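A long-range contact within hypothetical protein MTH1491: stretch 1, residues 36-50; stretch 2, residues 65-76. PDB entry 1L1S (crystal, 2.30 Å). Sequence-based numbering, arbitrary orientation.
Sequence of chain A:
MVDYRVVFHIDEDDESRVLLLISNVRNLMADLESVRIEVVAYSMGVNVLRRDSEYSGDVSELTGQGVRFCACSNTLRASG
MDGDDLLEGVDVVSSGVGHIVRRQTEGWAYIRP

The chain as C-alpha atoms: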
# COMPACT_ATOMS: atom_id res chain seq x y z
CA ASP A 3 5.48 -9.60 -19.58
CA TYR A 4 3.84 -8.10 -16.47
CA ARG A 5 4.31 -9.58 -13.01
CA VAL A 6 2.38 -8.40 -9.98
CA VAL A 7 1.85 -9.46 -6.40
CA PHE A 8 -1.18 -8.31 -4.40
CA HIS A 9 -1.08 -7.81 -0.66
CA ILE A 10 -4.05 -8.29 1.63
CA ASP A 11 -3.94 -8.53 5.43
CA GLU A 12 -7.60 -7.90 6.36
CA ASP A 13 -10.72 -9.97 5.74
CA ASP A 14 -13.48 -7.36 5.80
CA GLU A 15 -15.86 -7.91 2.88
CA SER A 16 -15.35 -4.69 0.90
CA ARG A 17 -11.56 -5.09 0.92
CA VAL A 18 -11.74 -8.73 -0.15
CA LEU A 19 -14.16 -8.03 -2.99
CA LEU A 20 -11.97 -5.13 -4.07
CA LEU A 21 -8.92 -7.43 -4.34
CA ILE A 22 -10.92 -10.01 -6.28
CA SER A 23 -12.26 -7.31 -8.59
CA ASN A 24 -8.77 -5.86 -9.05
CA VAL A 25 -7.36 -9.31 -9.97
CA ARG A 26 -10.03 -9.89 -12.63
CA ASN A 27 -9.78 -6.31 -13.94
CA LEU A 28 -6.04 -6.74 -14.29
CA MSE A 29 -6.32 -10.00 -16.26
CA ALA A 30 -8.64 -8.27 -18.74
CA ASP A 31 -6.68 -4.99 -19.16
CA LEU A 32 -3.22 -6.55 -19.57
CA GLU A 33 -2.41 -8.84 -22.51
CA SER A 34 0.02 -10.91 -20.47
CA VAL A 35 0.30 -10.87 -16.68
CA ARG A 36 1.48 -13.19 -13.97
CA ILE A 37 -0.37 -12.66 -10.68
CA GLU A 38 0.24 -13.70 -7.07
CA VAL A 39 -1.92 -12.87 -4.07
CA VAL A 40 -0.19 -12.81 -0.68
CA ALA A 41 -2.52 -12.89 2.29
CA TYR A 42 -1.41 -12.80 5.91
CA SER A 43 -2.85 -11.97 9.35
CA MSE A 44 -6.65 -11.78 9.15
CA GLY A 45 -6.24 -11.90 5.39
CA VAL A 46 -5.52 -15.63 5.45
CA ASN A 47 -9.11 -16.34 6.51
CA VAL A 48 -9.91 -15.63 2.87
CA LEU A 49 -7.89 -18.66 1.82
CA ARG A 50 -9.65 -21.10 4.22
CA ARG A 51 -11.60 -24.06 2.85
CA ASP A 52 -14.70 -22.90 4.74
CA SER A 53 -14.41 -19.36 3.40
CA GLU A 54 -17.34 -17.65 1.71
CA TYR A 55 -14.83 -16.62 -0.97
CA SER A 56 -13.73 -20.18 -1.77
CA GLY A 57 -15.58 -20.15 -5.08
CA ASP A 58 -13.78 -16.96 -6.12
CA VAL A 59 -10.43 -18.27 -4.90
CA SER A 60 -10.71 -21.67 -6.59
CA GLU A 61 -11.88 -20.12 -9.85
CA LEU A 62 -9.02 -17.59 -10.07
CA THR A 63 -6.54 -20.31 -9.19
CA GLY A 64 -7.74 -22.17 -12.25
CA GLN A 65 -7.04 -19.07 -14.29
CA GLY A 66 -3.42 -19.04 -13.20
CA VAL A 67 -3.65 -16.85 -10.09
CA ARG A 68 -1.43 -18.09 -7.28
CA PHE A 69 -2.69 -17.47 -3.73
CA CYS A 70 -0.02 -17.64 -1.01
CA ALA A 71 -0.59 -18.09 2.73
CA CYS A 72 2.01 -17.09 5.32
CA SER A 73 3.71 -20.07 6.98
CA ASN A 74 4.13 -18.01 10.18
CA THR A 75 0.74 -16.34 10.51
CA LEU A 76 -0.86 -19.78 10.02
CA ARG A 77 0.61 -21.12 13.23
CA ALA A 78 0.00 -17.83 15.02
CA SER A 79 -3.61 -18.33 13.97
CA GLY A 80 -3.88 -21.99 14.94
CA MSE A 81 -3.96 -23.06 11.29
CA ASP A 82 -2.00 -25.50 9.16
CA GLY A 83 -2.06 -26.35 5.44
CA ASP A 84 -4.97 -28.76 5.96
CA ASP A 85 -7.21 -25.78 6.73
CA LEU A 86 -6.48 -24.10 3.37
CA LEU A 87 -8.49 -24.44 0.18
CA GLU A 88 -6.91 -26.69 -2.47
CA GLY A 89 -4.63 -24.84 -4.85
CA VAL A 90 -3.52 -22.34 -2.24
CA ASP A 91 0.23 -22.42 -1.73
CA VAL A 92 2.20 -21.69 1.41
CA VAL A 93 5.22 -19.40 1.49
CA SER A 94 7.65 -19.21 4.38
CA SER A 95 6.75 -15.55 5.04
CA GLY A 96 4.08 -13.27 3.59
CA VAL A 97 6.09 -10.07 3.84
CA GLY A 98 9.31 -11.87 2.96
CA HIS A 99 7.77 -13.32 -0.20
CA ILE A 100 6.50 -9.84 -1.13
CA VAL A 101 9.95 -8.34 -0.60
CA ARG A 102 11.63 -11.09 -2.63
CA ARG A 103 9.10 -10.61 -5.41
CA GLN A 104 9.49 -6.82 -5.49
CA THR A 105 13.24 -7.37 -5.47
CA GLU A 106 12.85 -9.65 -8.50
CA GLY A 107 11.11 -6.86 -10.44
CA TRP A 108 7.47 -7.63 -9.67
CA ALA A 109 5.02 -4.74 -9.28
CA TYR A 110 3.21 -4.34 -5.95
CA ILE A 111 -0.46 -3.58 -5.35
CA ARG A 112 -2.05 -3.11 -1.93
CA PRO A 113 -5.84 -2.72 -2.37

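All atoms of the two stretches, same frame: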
# COMPACT_ATOMS: atom_id res chain seq x y z
N ARG A 36 1.33 -12.13 -14.95
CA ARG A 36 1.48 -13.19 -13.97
C ARG A 36 1.06 -12.56 -12.64
O ARG A 36 1.56 -11.49 -12.26
CB ARG A 36 2.93 -13.65 -13.95
CG ARG A 36 3.20 -14.82 -13.06
CD ARG A 36 4.60 -15.34 -13.31
NE ARG A 36 4.93 -16.39 -12.35
CZ ARG A 36 6.16 -16.80 -12.09
NH1 ARG A 36 7.19 -16.24 -12.72
NH2 ARG A 36 6.36 -17.74 -11.18
N ILE A 37 0.13 -13.20 -11.94
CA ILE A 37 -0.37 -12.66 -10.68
C ILE A 37 -0.26 -13.57 -9.46
O ILE A 37 -0.61 -14.75 -9.52
CB ILE A 37 -1.86 -12.29 -10.77
CG1 ILE A 37 -2.13 -11.40 -11.99
CG2 ILE A 37 -2.29 -11.59 -9.48
CD1 ILE A 37 -3.62 -10.99 -12.10
N GLU A 38 0.17 -12.99 -8.34
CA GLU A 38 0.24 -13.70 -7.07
C GLU A 38 -0.47 -12.87 -6.02
O GLU A 38 -0.36 -11.65 -6.01
CB GLU A 38 1.68 -13.94 -6.62
CG GLU A 38 2.45 -14.88 -7.54
CD GLU A 38 3.76 -15.34 -6.93
OE1 GLU A 38 4.32 -14.60 -6.09
OE2 GLU A 38 4.23 -16.44 -7.30
N VAL A 39 -1.20 -13.54 -5.14
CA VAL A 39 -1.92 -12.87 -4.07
C VAL A 39 -1.39 -13.39 -2.72
O VAL A 39 -1.56 -14.56 -2.38
CB VAL A 39 -3.43 -13.14 -4.15
CG1 VAL A 39 -4.14 -12.46 -3.01
CG2 VAL A 39 -3.99 -12.65 -5.47
N VAL A 40 -0.75 -12.49 -1.98
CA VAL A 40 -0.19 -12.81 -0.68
C VAL A 40 -1.10 -12.30 0.42
O VAL A 40 -1.32 -11.09 0.55
CB VAL A 40 1.20 -12.18 -0.50
CG1 VAL A 40 1.75 -12.53 0.90
CG2 VAL A 40 2.15 -12.68 -1.58
N ALA A 41 -1.62 -13.22 1.21
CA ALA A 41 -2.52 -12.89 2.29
C ALA A 41 -1.93 -13.33 3.62
O ALA A 41 -1.49 -14.48 3.76
CB ALA A 41 -3.85 -13.58 2.07
N TYR A 42 -1.90 -12.43 4.59
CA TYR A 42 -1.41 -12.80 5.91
C TYR A 42 -2.30 -12.15 6.97
O TYR A 42 -3.21 -11.41 6.63
CB TYR A 42 0.08 -12.47 6.08
CG TYR A 42 0.50 -11.02 5.95
CD1 TYR A 42 0.35 -10.12 7.01
CD2 TYR A 42 1.09 -10.55 4.77
CE1 TYR A 42 0.79 -8.79 6.91
CE2 TYR A 42 1.53 -9.22 4.66
CZ TYR A 42 1.38 -8.35 5.73
OH TYR A 42 1.81 -7.04 5.62
N SER A 43 -2.04 -12.45 8.24
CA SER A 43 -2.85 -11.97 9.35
C SER A 43 -4.30 -12.36 9.05
O SER A 43 -4.56 -13.44 8.52
CB SER A 43 -2.73 -10.45 9.50
OG SER A 43 -3.53 -9.98 10.58
N MSE A 44 -5.24 -11.48 9.38
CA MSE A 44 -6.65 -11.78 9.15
C MSE A 44 -6.93 -12.14 7.70
O MSE A 44 -7.86 -12.87 7.40
CB MSE A 44 -7.49 -10.57 9.57
CG MSE A 44 -7.41 -10.29 11.07
SE MSE A 44 -7.92 -11.88 12.08
CE MSE A 44 -9.86 -11.72 11.83
N GLY A 45 -6.09 -11.62 6.81
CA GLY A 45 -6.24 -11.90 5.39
C GLY A 45 -6.22 -13.38 5.03
O GLY A 45 -6.82 -13.79 4.04
N VAL A 46 -5.54 -14.21 5.81
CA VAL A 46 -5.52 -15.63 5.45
C VAL A 46 -6.89 -16.30 5.56
O VAL A 46 -7.14 -17.31 4.89
CB VAL A 46 -4.50 -16.41 6.27
CG1 VAL A 46 -3.12 -15.81 6.04
CG2 VAL A 46 -4.87 -16.41 7.73
N ASN A 47 -7.78 -15.75 6.38
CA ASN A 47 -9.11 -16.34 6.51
C ASN A 47 -9.78 -16.45 5.14
O ASN A 47 -10.65 -17.28 4.92
CB ASN A 47 -9.99 -15.52 7.46
CG ASN A 47 -9.47 -15.54 8.88
OD1 ASN A 47 -8.87 -16.52 9.32
ND2 ASN A 47 -9.70 -14.46 9.63
N VAL A 48 -9.36 -15.60 4.21
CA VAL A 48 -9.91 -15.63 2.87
C VAL A 48 -9.50 -16.88 2.10
O VAL A 48 -10.20 -17.30 1.18
CB VAL A 48 -9.47 -14.39 2.06
CG1 VAL A 48 -9.73 -14.61 0.58
CG2 VAL A 48 -10.22 -13.16 2.55
N LEU A 49 -8.38 -17.47 2.49
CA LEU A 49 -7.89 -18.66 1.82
C LEU A 49 -8.33 -19.98 2.47
O LEU A 49 -7.91 -21.05 2.03
CB LEU A 49 -6.36 -18.60 1.73
CG LEU A 49 -5.75 -17.30 1.18
CD1 LEU A 49 -4.24 -17.44 1.06
CD2 LEU A 49 -6.37 -16.98 -0.19
N ARG A 50 -9.16 -19.90 3.52
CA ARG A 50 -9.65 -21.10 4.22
C ARG A 50 -10.61 -21.91 3.36
O ARG A 50 -11.29 -21.36 2.50
CB ARG A 50 -10.42 -20.71 5.49
CG ARG A 50 -9.62 -20.30 6.70
CD ARG A 50 -10.56 -19.86 7.81
NE ARG A 50 -10.01 -20.09 9.13
CZ ARG A 50 -9.91 -21.29 9.71
NH1 ARG A 50 -10.34 -22.37 9.08
NH2 ARG A 50 -9.33 -21.41 10.89
N GLN A 65 -7.43 -19.98 -13.23
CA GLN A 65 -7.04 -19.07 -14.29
C GLN A 65 -5.58 -18.68 -14.21
O GLN A 65 -5.11 -17.82 -14.95
CB GLN A 65 -7.94 -17.83 -14.25
CG GLN A 65 -9.40 -18.16 -14.51
CD GLN A 65 -10.33 -17.02 -14.20
OE1 GLN A 65 -10.26 -16.41 -13.13
NE2 GLN A 65 -11.24 -16.72 -15.13
N GLY A 66 -4.84 -19.32 -13.31
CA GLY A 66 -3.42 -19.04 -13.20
C GLY A 66 -3.00 -18.17 -12.03
O GLY A 66 -1.81 -17.92 -11.85
N VAL A 67 -3.97 -17.69 -11.25
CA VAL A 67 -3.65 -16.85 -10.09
C VAL A 67 -3.16 -17.73 -8.94
O VAL A 67 -3.82 -18.69 -8.54
CB VAL A 67 -4.88 -16.04 -9.60
CG1 VAL A 67 -4.48 -15.17 -8.40
CG2 VAL A 67 -5.44 -15.18 -10.72
N ARG A 68 -2.01 -17.36 -8.39
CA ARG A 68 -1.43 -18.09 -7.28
C ARG A 68 -1.67 -17.38 -5.93
O ARG A 68 -1.17 -16.28 -5.68
CB ARG A 68 0.08 -18.26 -7.50
CG ARG A 68 0.78 -19.07 -6.43
CD ARG A 68 2.30 -18.99 -6.55
NE ARG A 68 2.96 -19.86 -5.58
CZ ARG A 68 4.21 -19.68 -5.14
NH1 ARG A 68 4.93 -18.67 -5.58
NH2 ARG A 68 4.73 -20.54 -4.27
N PHE A 69 -2.43 -18.03 -5.05
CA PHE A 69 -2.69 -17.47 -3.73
C PHE A 69 -1.67 -18.08 -2.77
O PHE A 69 -1.46 -19.29 -2.78
CB PHE A 69 -4.11 -17.78 -3.27
CG PHE A 69 -5.16 -17.05 -4.05
CD1 PHE A 69 -5.58 -17.52 -5.29
CD2 PHE A 69 -5.72 -15.88 -3.54
CE1 PHE A 69 -6.55 -16.84 -6.01
CE2 PHE A 69 -6.69 -15.19 -4.26
CZ PHE A 69 -7.11 -15.67 -5.49
N CYS A 70 -1.05 -17.23 -1.96
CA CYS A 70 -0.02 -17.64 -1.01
C CYS A 70 -0.37 -17.28 0.43
O CYS A 70 -0.70 -16.14 0.72
CB CYS A 70 1.30 -16.97 -1.38
SG CYS A 70 1.76 -17.15 -3.12
N ALA A 71 -0.30 -18.27 1.31
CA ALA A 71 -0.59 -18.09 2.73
C ALA A 71 0.75 -18.02 3.46
O ALA A 71 1.73 -18.63 3.03
CB ALA A 71 -1.42 -19.26 3.25
N CYS A 72 0.79 -17.27 4.55
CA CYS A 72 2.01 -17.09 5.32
C CYS A 72 2.24 -18.23 6.31
O CYS A 72 1.42 -18.46 7.20
CB CYS A 72 1.96 -15.75 6.05
SG CYS A 72 3.47 -15.34 6.90
N SER A 73 3.35 -18.94 6.13
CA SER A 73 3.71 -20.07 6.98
C SER A 73 3.70 -19.71 8.47
O SER A 73 3.35 -20.54 9.31
CB SER A 73 5.10 -20.59 6.58
OG SER A 73 5.46 -21.77 7.29
N ASN A 74 4.08 -18.48 8.79
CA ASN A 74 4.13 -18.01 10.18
C ASN A 74 2.75 -17.67 10.72
O ASN A 74 2.30 -18.24 11.72
CB ASN A 74 5.04 -16.78 10.28
CG ASN A 74 6.47 -17.08 9.84
OD1 ASN A 74 7.24 -16.17 9.51
ND2 ASN A 74 6.84 -18.36 9.84
N THR A 75 2.07 -16.73 10.06
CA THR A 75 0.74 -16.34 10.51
C THR A 75 -0.12 -17.57 10.78
O THR A 75 -0.81 -17.63 11.80
CB THR A 75 0.02 -15.45 9.46
OG1 THR A 75 -0.28 -16.21 8.28
CG2 THR A 75 0.89 -14.25 9.08
N LEU A 76 -0.07 -18.55 9.87
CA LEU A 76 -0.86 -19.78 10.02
C LEU A 76 -0.82 -20.31 11.43
O LEU A 76 -1.84 -20.47 12.07
CB LEU A 76 -0.38 -20.87 9.07
CG LEU A 76 -0.73 -20.73 7.59
CD1 LEU A 76 -0.30 -22.00 6.86
CD2 LEU A 76 -2.22 -20.48 7.42
O HOH W 1 -1.69 -15.17 -13.18

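Stretch 2 enters the contact through a turn at Gly-66, whose positive phi of 103° would jam a CB against the preceding carbonyl, a position that calls for glycine. A water bridges the backbones here, accepting a bond from Ile-37 N (3.0 Å) and donating a weak one to Gly-66 O (3.1 Å). Val-67 then packs its CG1 3.9 Å from Val-39 CG2, branched in a buried, apolar corner.

Here the two strands run parallel, laced by alternating backbone bonds. Arg-68 N donates to Ile-37 O (3.2 Å), and Arg-68 O receives Val-39 N (2.8 Å). The Arg-68 side chain, fully extended with its first three chi angles at t, lies on the same sheet face as Glu-38 and delivers NH1 to Glu-38 OE2 at 2.9 Å. This salt bridge meets the guanidinium at its edge, near its plane, and pairs the carboxylate of a buried residue with an opposite charge.

Phe-69 points to the other face, with Val-39. Its CD2 lies 3.6 Å from both Val-39 CB and Leu-49 CD2, so the large ring packs against both Val-39 in the strand and Leu-49, just past the helix-like run 44-48 that follows that strand. Cys-70 returns to the face of Glu-38 and Val-40; its backbone continues the ladder, Cys-70 N to Val-39 O (2.8 Å) and Ala-41 N to Cys-70 O (3.1 Å). A small side chain suffices at Ala-71, where CB sits 4.0 Å from Leu-49 CD1.

Beyond this the pairing loosens: Cys-72 N is 3.7 Å from Ala-41 O, and side-chain packing takes over, with Cys-72 CB 3.8 Å from Tyr-42 CB. Thr-75 finishes the contact. Thr-75 OG1 donates to Cys-72 O (3.0 Å) and lies 3.6 Å from Val-46 CG1; Thr-75 CG2 packs 3.6 Å from Tyr-42 CB.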